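Local coordinates for protein L-2,4-diaminobutyric acid acetyltransferase (PDB 6SLL) that catalyses acetyl transfer from acetyl coenzyme A to L-2,4-diaminobutyric acid, a step in the biosynthesis of the chemical chaperone ectoine, at residues B[78-88]-B[115-124]; B[144-155]-B[166-176]. One frame throughout, in Å; residues are numbered along the deposited sequence.

Contact 1 of 2, residues B[78-88]-B[115-124]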
loop_
_atom_site.group_PDB
_atom_site.type_symbol
_atom_site.label_atom_id
_atom_site.label_comp_id
_atom_site.label_asym_id
_atom_site.label_seq_id
_atom_site.Cartn_x
_atom_site.Cartn_y
_atom_site.Cartn_z
ATOM N N ARG B 78 -4.023 5.789 7.684
ATOM C CA ARG B 78 -3.541 6.091 9.016
ATOM C C ARG B 78 -2.380 5.175 9.368
ATOM O O ARG B 78 -2.409 3.979 9.110
ATOM C CB ARG B 78 -4.661 5.986 10.049
ATOM C CG ARG B 78 -5.758 6.923 9.736
ATOM C CD ARG B 78 -6.661 7.324 10.592
ATOM N NE ARG B 78 -6.254 7.923 11.872
ATOM C CZ ARG B 78 -7.088 8.575 12.605
ATOM N NH1 ARG B 78 -8.329 8.732 12.249
ATOM N NH2 ARG B 78 -6.695 9.005 13.812
ATOM N N SER B 79 -1.306 5.744 9.943
ATOM C CA SER B 79 -0.139 4.905 10.267
ATOM C C SER B 79 -0.519 3.853 11.300
ATOM O O SER B 79 -0.960 4.225 12.364
ATOM C CB SER B 79 0.941 5.868 10.785
ATOM O OG SER B 79 2.019 5.070 11.274
ATOM N N PRO B 80 -0.226 2.601 11.032
ATOM C CA PRO B 80 -0.623 1.589 12.030
ATOM C C PRO B 80 -0.019 1.769 13.396
ATOM O O PRO B 80 -0.761 1.653 14.429
ATOM C CB PRO B 80 -0.165 0.279 11.355
ATOM C CG PRO B 80 -0.354 0.536 9.907
ATOM C CD PRO B 80 0.071 1.983 9.728
ATOM N N ARG B 81 1.218 2.155 13.534
ATOM C CA ARG B 81 1.829 2.336 14.850
ATOM C C ARG B 81 1.502 3.688 15.471
ATOM O O ARG B 81 1.528 3.750 16.731
ATOM C CB ARG B 81 3.312 2.228 14.867
ATOM C CG ARG B 81 3.905 0.917 14.478
ATOM C CD ARG B 81 5.416 0.915 14.588
ATOM N NE ARG B 81 6.050 1.875 13.780
ATOM C CZ ARG B 81 6.291 1.763 12.489
ATOM N NH1 ARG B 81 6.091 0.681 11.880
ATOM N NH2 ARG B 81 6.771 2.757 11.820
ATOM N N ASN B 82 1.226 4.706 14.664
ATOM C CA ASN B 82 1.062 6.055 15.127
ATOM C C ASN B 82 -0.245 6.581 14.491
ATOM O O ASN B 82 -0.245 7.352 13.585
ATOM C CB ASN B 82 2.250 6.944 14.738
ATOM C CG ASN B 82 3.534 6.408 15.287
ATOM O OD1 ASN B 82 4.481 5.987 14.511
ATOM N ND2 ASN B 82 3.623 6.407 16.548
ATOM N N PRO B 83 -1.397 6.077 15.009
ATOM C CA PRO B 83 -2.634 6.333 14.364
ATOM C C PRO B 83 -3.097 7.784 14.270
ATOM O O PRO B 83 -3.994 8.090 13.479
ATOM C CB PRO B 83 -3.608 5.345 14.937
ATOM C CG PRO B 83 -2.989 4.695 16.000
ATOM C CD PRO B 83 -1.555 5.083 16.079
ATOM N N GLU B 84 -2.537 8.669 15.073
ATOM C CA GLU B 84 -2.848 10.059 14.933
ATOM C C GLU B 84 -2.204 10.683 13.664
ATOM O O GLU B 84 -2.546 11.832 13.383
ATOM C CB GLU B 84 -2.444 10.852 16.150
ATOM C CG GLU B 84 -3.392 10.495 17.294
ATOM C CD GLU B 84 -3.164 11.389 18.536
ATOM O OE1 GLU B 84 -4.204 11.645 19.260
ATOM O OE2 GLU B 84 -1.989 12.071 18.658
ATOM N N THR B 85 -1.380 9.928 12.989
ATOM C CA THR B 85 -0.768 10.389 11.754
ATOM C C THR B 85 -1.495 9.819 10.521
ATOM O O THR B 85 -1.597 8.585 10.456
ATOM C CB THR B 85 0.711 10.036 11.712
ATOM O OG1 THR B 85 1.375 10.795 12.750
ATOM C CG2 THR B 85 1.332 10.388 10.385
ATOM N N LEU B 86 -1.909 10.672 9.631
ATOM C CA LEU B 86 -2.375 10.251 8.299
ATOM C C LEU B 86 -1.206 10.448 7.320
ATOM O O LEU B 86 -0.701 11.548 7.161
ATOM C CB LEU B 86 -3.542 11.094 7.875
ATOM C CG LEU B 86 -4.168 10.709 6.539
ATOM C CD1 LEU B 86 -5.003 9.456 6.645
ATOM C CD2 LEU B 86 -5.037 11.834 5.994
ATOM N N PHE B 87 -0.812 9.338 6.654
ATOM C CA PHE B 87 0.199 9.419 5.598
ATOM C C PHE B 87 -0.510 9.605 4.262
ATOM O O PHE B 87 -1.369 8.767 3.908
ATOM C CB PHE B 87 1.052 8.138 5.583
ATOM C CG PHE B 87 2.158 8.262 4.553
ATOM C CD1 PHE B 87 3.296 8.919 4.845
ATOM C CD2 PHE B 87 2.023 7.713 3.322
ATOM C CE1 PHE B 87 4.303 9.045 3.932
ATOM C CE2 PHE B 87 3.039 7.820 2.384
ATOM C CZ PHE B 87 4.185 8.521 2.708
ATOM N N VAL B 88 -0.170 10.680 3.566
ATOM C CA VAL B 88 -0.709 10.934 2.256
ATOM C C VAL B 88 0.296 10.437 1.255
ATOM O O VAL B 88 1.479 10.914 1.230
ATOM C CB VAL B 88 -1.091 12.383 2.015
ATOM C CG1 VAL B 88 -1.526 12.596 0.599
ATOM C CG2 VAL B 88 -2.149 12.819 3.011
ATOM N N ALA B 115 -13.255 8.495 8.853
ATOM C CA ALA B 115 -12.072 7.764 9.229
ATOM C C ALA B 115 -10.886 8.625 9.434
ATOM O O ALA B 115 -9.839 8.104 9.896
ATOM C CB ALA B 115 -11.780 6.659 8.226
ATOM N N CYS B 116 -10.968 9.924 9.203
ATOM C CA CYS B 116 -9.858 10.839 9.495
ATOM C C CYS B 116 -10.106 11.639 10.768
ATOM O O CYS B 116 -9.363 12.538 11.150
ATOM C CB CYS B 116 -9.651 11.834 8.301
ATOM S SG CYS B 116 -8.984 10.890 6.916
ATOM N N HIS B 117 -11.183 11.292 11.496
ATOM C CA HIS B 117 -11.435 11.959 12.773
ATOM C C HIS B 117 -10.250 11.708 13.692
ATOM O O HIS B 117 -9.800 10.569 13.845
ATOM C CB HIS B 117 -12.713 11.373 13.409
ATOM C CG HIS B 117 -12.926 11.839 14.771
ATOM N ND1 HIS B 117 -12.457 11.174 15.907
ATOM C CD2 HIS B 117 -13.570 12.917 15.219
ATOM C CE1 HIS B 117 -12.870 11.878 16.972
ATOM N NE2 HIS B 117 -13.495 12.906 16.547
ATOM N N GLY B 118 -9.808 12.739 14.384
ATOM C CA GLY B 118 -8.720 12.560 15.315
ATOM C C GLY B 118 -7.303 12.636 14.683
ATOM O O GLY B 118 -6.361 12.425 15.442
ATOM N N VAL B 119 -7.179 12.817 13.401
ATOM C CA VAL B 119 -5.875 12.931 12.828
ATOM C C VAL B 119 -5.257 14.227 13.318
ATOM O O VAL B 119 -5.803 15.330 13.168
ATOM C CB VAL B 119 -5.959 12.914 11.310
ATOM C CG1 VAL B 119 -4.645 13.389 10.679
ATOM C CG2 VAL B 119 -6.308 11.538 10.791
ATOM N N ARG B 120 -4.083 14.115 13.907
ATOM C CA ARG B 120 -3.392 15.245 14.433
ATOM C C ARG B 120 -2.210 15.703 13.569
ATOM O O ARG B 120 -1.798 16.869 13.686
ATOM C CB ARG B 120 -2.982 14.963 15.866
ATOM C CG ARG B 120 -2.818 16.165 16.782
ATOM C CD ARG B 120 -2.406 15.753 18.206
ATOM N NE ARG B 120 -2.044 16.965 18.882
ATOM C CZ ARG B 120 -0.881 17.282 19.403
ATOM N NH1 ARG B 120 0.086 16.293 19.516
ATOM N NH2 ARG B 120 -0.734 18.421 20.036
ATOM N N PHE B 121 -1.703 14.835 12.682
ATOM C CA PHE B 121 -0.641 15.161 11.757
ATOM C C PHE B 121 -0.884 14.570 10.387
ATOM O O PHE B 121 -1.383 13.422 10.363
ATOM C CB PHE B 121 0.735 14.646 12.265
ATOM C CG PHE B 121 1.195 15.316 13.546
ATOM C CD1 PHE B 121 1.980 16.419 13.477
ATOM C CD2 PHE B 121 0.900 14.761 14.730
ATOM C CE1 PHE B 121 2.409 17.088 14.614
ATOM C CE2 PHE B 121 1.365 15.366 15.936
ATOM C CZ PHE B 121 2.085 16.566 15.816
ATOM N N ILE B 122 -0.462 15.251 9.345
ATOM C CA ILE B 122 -0.270 14.636 8.047
ATOM C C ILE B 122 1.221 14.451 7.853
ATOM O O ILE B 122 2.012 15.396 8.099
ATOM C CB ILE B 122 -0.852 15.485 6.941
ATOM C CG1 ILE B 122 -2.387 15.463 6.972
ATOM C CG2 ILE B 122 -0.300 15.096 5.609
ATOM C CD1 ILE B 122 -3.020 16.487 6.017
ATOM N N GLU B 123 1.615 13.305 7.284
ATOM C CA GLU B 123 2.934 13.047 6.720
ATOM C C GLU B 123 2.855 12.835 5.252
ATOM O O GLU B 123 1.893 12.079 4.878
ATOM C CB GLU B 123 3.629 11.807 7.452
ATOM C CG GLU B 123 4.176 12.139 8.818
ATOM C CD GLU B 123 4.809 11.051 9.542
ATOM O OE1 GLU B 123 5.098 11.232 10.764
ATOM O OE2 GLU B 123 5.072 9.929 8.988
ATOM N N THR B 124 3.785 13.312 4.460
ATOM C CA THR B 124 3.816 13.058 3.017
ATOM C C THR B 124 5.240 13.344 2.571
ATOM O O THR B 124 5.897 14.128 3.225
ATOM C CB THR B 124 2.769 13.899 2.288
ATOM O OG1 THR B 124 2.568 13.397 0.993
ATOM C CG2 THR B 124 3.119 15.357 2.238
HETATM O O HOH W 1 -6.576 11.497 17.966
HETATM O O HOH W 2 3.386 12.783 12.305
HETATM O O HOH W 3 4.326 9.174 12.418
#

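Contact 2 of 2, residues B[144-155]-B[166-176]. With DAB (2,4-diaminobutyric acid), chain G.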
loop_
_atom_site.group_PDB
_atom_site.type_symbol
_atom_site.label_atom_id
_atom_site.label_comp_id
_atom_site.label_asym_id
_atom_site.label_seq_id
_atom_site.Cartn_x
_atom_site.Cartn_y
_atom_site.Cartn_z
ATOM N N LYS B 144 -4.677 26.872 7.437
ATOM C CA LYS B 144 -5.223 26.418 8.678
ATOM C C LYS B 144 -4.451 27.016 9.855
ATOM O O LYS B 144 -4.822 26.700 11.051
ATOM C CB LYS B 144 -5.235 24.917 8.720
ATOM C CG LYS B 144 -6.329 24.470 7.738
ATOM C CD LYS B 144 -6.466 23.066 7.706
ATOM C CE LYS B 144 -6.963 22.317 8.917
ATOM N NZ LYS B 144 -8.543 22.353 9.073
ATOM N N SER B 145 -3.382 27.793 9.567
ATOM C CA SER B 145 -2.462 28.308 10.582
ATOM C C SER B 145 -1.804 27.197 11.454
ATOM O O SER B 145 -1.829 27.275 12.697
ATOM C CB SER B 145 -3.203 29.355 11.437
ATOM O OG SER B 145 -3.705 30.424 10.677
ATOM N N ILE B 146 -1.320 26.166 10.823
ATOM C CA ILE B 146 -0.710 24.997 11.427
ATOM C C ILE B 146 0.760 24.893 10.999
ATOM O O ILE B 146 1.027 25.168 9.801
ATOM C CB ILE B 146 -1.603 23.723 10.972
ATOM C CG1 ILE B 146 -3.071 23.848 11.426
ATOM C CG2 ILE B 146 -0.828 22.489 11.360
ATOM C CD1 ILE B 146 -3.269 23.943 12.922
ATOM N N PRO B 147 1.646 24.458 11.914
ATOM C CA PRO B 147 3.052 24.270 11.520
ATOM C C PRO B 147 3.314 23.178 10.482
ATOM O O PRO B 147 2.577 22.207 10.428
ATOM C CB PRO B 147 3.808 23.939 12.852
ATOM C CG PRO B 147 2.830 24.325 13.872
ATOM C CD PRO B 147 1.435 24.260 13.338
ATOM N N SER B 148 4.417 23.342 9.791
ATOM C CA SER B 148 4.950 22.333 8.932
ATOM C C SER B 148 6.450 22.233 9.165
ATOM O O SER B 148 7.129 23.244 9.474
ATOM C CB SER B 148 4.730 22.564 7.403
ATOM O OG SER B 148 5.125 23.860 7.052
ATOM N N THR B 149 7.035 21.038 9.093
ATOM C CA THR B 149 8.410 20.820 9.197
ATOM C C THR B 149 8.852 19.814 8.089
ATOM O O THR B 149 8.067 18.929 7.788
ATOM C CB THR B 149 8.801 20.290 10.555
ATOM O OG1 THR B 149 8.335 18.992 10.787
ATOM C CG2 THR B 149 8.369 21.070 11.656
ATOM N N VAL B 150 10.086 19.857 7.724
ATOM C CA VAL B 150 10.637 19.010 6.627
ATOM C C VAL B 150 11.812 18.241 7.241
ATOM O O VAL B 150 12.707 18.857 7.852
ATOM C CB VAL B 150 10.899 19.764 5.310
ATOM C CG1 VAL B 150 11.354 18.826 4.247
ATOM C CG2 VAL B 150 9.688 20.576 4.725
ATOM N N THR B 151 11.868 16.910 7.196
ATOM C CA THR B 151 13.041 16.076 7.554
ATOM C C THR B 151 13.407 15.253 6.325
ATOM O O THR B 151 12.839 15.364 5.247
ATOM C CB THR B 151 12.715 15.210 8.736
ATOM O OG1 THR B 151 11.560 14.401 8.507
ATOM C CG2 THR B 151 12.594 16.027 9.991
ATOM N N VAL B 152 14.537 14.496 6.486
ATOM C CA VAL B 152 15.211 13.847 5.403
ATOM C C VAL B 152 14.311 12.930 4.430
ATOM O O VAL B 152 14.545 12.912 3.241
ATOM C CB VAL B 152 16.500 13.152 5.818
ATOM C CG1 VAL B 152 16.268 11.914 6.641
ATOM C CG2 VAL B 152 17.320 12.819 4.654
ATOM N N GLY B 153 13.457 12.195 5.005
ATOM C CA GLY B 153 12.664 11.271 4.208
ATOM C C GLY B 153 13.503 10.215 3.514
ATOM O O GLY B 153 14.428 9.724 4.146
ATOM N N TYR B 154 13.144 9.849 2.301
ATOM C CA TYR B 154 13.831 8.807 1.579
ATOM C C TYR B 154 14.744 9.493 0.511
ATOM O O TYR B 154 14.270 10.011 -0.497
ATOM C CB TYR B 154 12.870 7.839 0.897
ATOM C CG TYR B 154 11.767 7.307 1.780
ATOM C CD1 TYR B 154 12.014 6.848 3.026
ATOM C CD2 TYR B 154 10.460 7.233 1.312
ATOM C CE1 TYR B 154 11.000 6.298 3.800
ATOM C CE2 TYR B 154 9.452 6.737 2.090
ATOM C CZ TYR B 154 9.706 6.281 3.351
ATOM O OH TYR B 154 8.629 5.832 4.090
ATOM N N GLY B 155 16.073 9.435 0.774
ATOM C CA GLY B 155 17.003 10.081 -0.153
ATOM C C GLY B 155 17.120 9.279 -1.443
ATOM O O GLY B 155 16.853 8.109 -1.502
ATOM N N GLU B 166 14.623 11.270 -7.527
ATOM C CA GLU B 166 14.796 12.385 -6.684
ATOM C C GLU B 166 14.716 12.041 -5.184
ATOM O O GLU B 166 14.082 11.019 -4.831
ATOM C CB GLU B 166 13.858 13.548 -6.935
ATOM C CG GLU B 166 13.976 14.249 -8.320
ATOM C CD GLU B 166 12.758 15.258 -8.367
ATOM O OE1 GLU B 166 11.770 15.052 -9.140
ATOM O OE2 GLU B 166 12.880 16.382 -7.691
ATOM N N ASP B 167 15.299 12.846 -4.325
ATOM C CA ASP B 167 15.011 12.750 -2.921
ATOM C C ASP B 167 13.506 12.920 -2.681
ATOM O O ASP B 167 12.794 13.628 -3.349
ATOM C CB ASP B 167 15.690 13.874 -2.100
ATOM C CG ASP B 167 17.244 13.838 -2.084
ATOM O OD1 ASP B 167 17.780 12.785 -2.299
ATOM O OD2 ASP B 167 17.826 14.907 -1.899
ATOM N N GLU B 168 13.064 12.273 -1.579
ATOM C CA GLU B 168 11.642 12.306 -1.111
ATOM C C GLU B 168 11.656 12.823 0.347
ATOM O O GLU B 168 11.442 12.031 1.261
ATOM C CB GLU B 168 11.034 10.927 -1.194
ATOM C CG GLU B 168 10.770 10.495 -2.623
ATOM C CD GLU B 168 9.511 11.031 -3.268
ATOM O OE1 GLU B 168 8.724 11.752 -2.604
ATOM O OE2 GLU B 168 9.290 10.680 -4.452
ATOM N N PRO B 169 11.887 14.103 0.581
ATOM C CA PRO B 169 11.914 14.607 1.952
ATOM C C PRO B 169 10.512 14.498 2.564
ATOM O O PRO B 169 9.477 14.627 1.891
ATOM C CB PRO B 169 12.312 16.042 1.800
ATOM C CG PRO B 169 12.088 16.311 0.394
ATOM C CD PRO B 169 12.180 15.138 -0.400
ATOM N N LEU B 170 10.493 14.289 3.874
ATOM C CA LEU B 170 9.244 14.115 4.649
ATOM C C LEU B 170 8.725 15.403 5.204
ATOM O O LEU B 170 9.417 16.091 5.959
ATOM C CB LEU B 170 9.487 13.098 5.798
ATOM C CG LEU B 170 8.313 12.745 6.617
ATOM C CD1 LEU B 170 7.279 11.940 5.826
ATOM C CD2 LEU B 170 8.750 12.008 7.882
ATOM N N PHE B 171 7.501 15.750 4.819
ATOM C CA PHE B 171 6.792 16.891 5.368
ATOM C C PHE B 171 5.938 16.359 6.441
ATOM O O PHE B 171 5.177 15.396 6.297
ATOM C CB PHE B 171 5.925 17.540 4.257
ATOM C CG PHE B 171 6.702 18.353 3.241
ATOM C CD1 PHE B 171 7.642 17.750 2.399
ATOM C CD2 PHE B 171 6.524 19.699 3.166
ATOM C CE1 PHE B 171 8.398 18.470 1.486
ATOM C CE2 PHE B 171 7.252 20.413 2.183
ATOM C CZ PHE B 171 8.307 19.814 1.500
ATOM N N VAL B 172 5.950 17.014 7.591
ATOM C CA VAL B 172 5.104 16.729 8.772
ATOM C C VAL B 172 4.264 17.983 9.030
ATOM O O VAL B 172 4.866 19.048 9.391
ATOM C CB VAL B 172 5.878 16.324 10.023
ATOM C CG1 VAL B 172 4.932 16.045 11.206
ATOM C CG2 VAL B 172 6.714 15.087 9.723
ATOM N N ILE B 173 2.967 17.896 8.892
ATOM C CA ILE B 173 2.077 19.043 9.059
ATOM C C ILE B 173 1.212 18.821 10.261
ATOM O O ILE B 173 0.569 17.790 10.401
ATOM C CB ILE B 173 1.210 19.224 7.859
ATOM C CG1 ILE B 173 2.053 19.495 6.561
ATOM C CG2 ILE B 173 0.201 20.349 8.035
ATOM C CD1 ILE B 173 1.314 19.267 5.304
ATOM N N GLY B 174 1.263 19.736 11.200
ATOM C CA GLY B 174 0.572 19.611 12.452
ATOM C C GLY B 174 1.333 20.180 13.578
ATOM O O GLY B 174 2.445 20.651 13.429
ATOM N N PRO B 175 0.730 20.118 14.823
ATOM C CA PRO B 175 -0.517 19.404 15.134
ATOM C C PRO B 175 -1.728 20.191 14.766
ATOM O O PRO B 175 -1.826 21.394 14.855
ATOM C CB PRO B 175 -0.468 19.276 16.629
ATOM C CG PRO B 175 0.399 20.461 17.090
ATOM C CD PRO B 175 1.406 20.624 16.029
ATOM N N PHE B 176 -2.775 19.440 14.300
ATOM C CA PHE B 176 -4.038 20.077 13.912
ATOM C C PHE B 176 -4.838 20.532 15.102
ATOM O O PHE B 176 -5.729 21.370 14.987
ATOM C CB PHE B 176 -4.907 19.177 13.025
ATOM C CG PHE B 176 -4.326 18.995 11.711
ATOM C CD1 PHE B 176 -4.401 19.975 10.797
ATOM C CD2 PHE B 176 -3.860 17.813 11.296
ATOM C CE1 PHE B 176 -3.859 19.828 9.539
ATOM C CE2 PHE B 176 -3.400 17.644 10.048
ATOM C CZ PHE B 176 -3.268 18.603 9.159
HETATM N N DAB G . 6.960 9.709 -5.535
HETATM C CA DAB G . 6.166 8.966 -4.510
HETATM C C DAB G . 5.031 8.269 -5.227
HETATM O O DAB G . 4.452 7.401 -4.583
HETATM C CB DAB G . 5.652 9.899 -3.407
HETATM C CG DAB G . 4.598 10.873 -3.828
HETATM N ND DAB G . 4.193 11.700 -2.651
HETATM O OXT DAB G . 4.721 8.597 -6.366
HETATM O O HOH W 4 9.446 16.284 8.991
#

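Contact 1 of 2, residues B[78-88]-B[115-124]
Glu84 O takes two backbone N-H groups from across the contact: Arg120 N at 2.8 Å from Glu84 O, lying in the carbonyl plane, and Phe121 N on a longer bond. This shared acceptor marks the start of a parallel strand pair, whose ladder continues with Leu86 N to Phe121 O, Glu123 N to Leu86 O and Val88 N to Glu123 O. Beside it the Arg78 guanidinium is held in one orientation by three carbonyl oxygens in or near its plane. NE and NH2 of Arg78 both hydrogen-bond to Pro83 O, gripping it side-on, while Arg78 NH1 donates to Ala115 O at 2.9 Å and to His117 O at 2.8 Å, each time from above the carbonyl plane. Val119 CG2 sits over the centre of one guanidinium face, 3.6 Å from Arg78 CZ, and its other branch, CG1, meets Leu86 CB. A bend at chi3 (54°) turns the end of the Arg78 chain toward these carbonyl oxygens. Where the two segments end, Thr124 OG1 donates to Val88 O over 2.7 Å. On the face bearing Thr85 and Phe87, Thr85 CG2 lies 3.6 Å from Glu123 CD, and a water joins Thr85 OG1 to Glu123 OE1; Glu123 OE2 bonds to Tyr56 OH of the second subunit. Leu86 and Ile122 point to the other face, where both touch Met111 of helix 102-112. The two strands and that helix form a beta-alpha-beta unit, with strand 69-78 beside 85-93 and strand 168-173 beside 121-125.

Contact 2 of 2, residues B[144-155]-B[166-176]
Val150 CG2 stands anti to the carbonyl carbon, with CG1 anti to the backbone N (chi1 -176°), and Phe171 has its CG beside its own backbone N (chi1 -75°); together these torsions lay CG2 over the Phe171 ring. The geometry is that of a CH-pi contact over the face: Val150 CG2 is 3.6 Å from the Phe171 ring centroid, 17° off the normal. Val150 CG1 packs on Pro169 CB at 3.8 Å. On the opposite face of this antiparallel pair, Thr149 OG1 lies alongside Val172 CB, and Thr151 OG1 alongside Leu170 CB at 3.7 Å, with a water linking Thr151 OG1 to Leu170 O. Paired backbone bonds join Thr149 to Val172 and Thr151 to Leu170. The register then shifts by one at a beta bulge, and pairing resumes with Glu168 N to Tyr154 O at 2.8 Å. Gly153 has positive phi, and its CA comes within 3.3 Å of Glu168 O. At the other end Ile146 CG2 packs against Gly174 CA, while CG1 meets the Phe176 ring. Glu168, bent at chi2, turns its carboxylate to the substrate: DAB N donates to Glu168 OE2 over 2.7 Å, and Thr125 OG1 is hydrogen-bonded to Glu168 OE1. The bulged pair closes one side of the GNAT acetyltransferase sheet, with 148-154 outermost in this chain and 168-173 inside it, and contributes Glu168 to the diaminobutyrate pocket.

How the contacts relate
Strands 121-125 and 168-173 are neighbours in one mixed sheet, so contact 1 and contact 2 abut: Thr124 O and Ile122 O probably accept bonds from Phe171 N and Ile173 N, both at 2.8 Å. Contact 1 is a parallel pair inside the sheet, with half of its touching residues buried; contact 2 is antiparallel, ends at the outermost strand 148-154 and has more exposed residues. Both have backbone ladders; contact 1 adds an arginine held by carbonyl oxygens of the turns and the 3-10 segment, contact 2 CH-pi and apolar packing. Both touch the second subunit, and contact 2 supplies a carboxylate to the substrate.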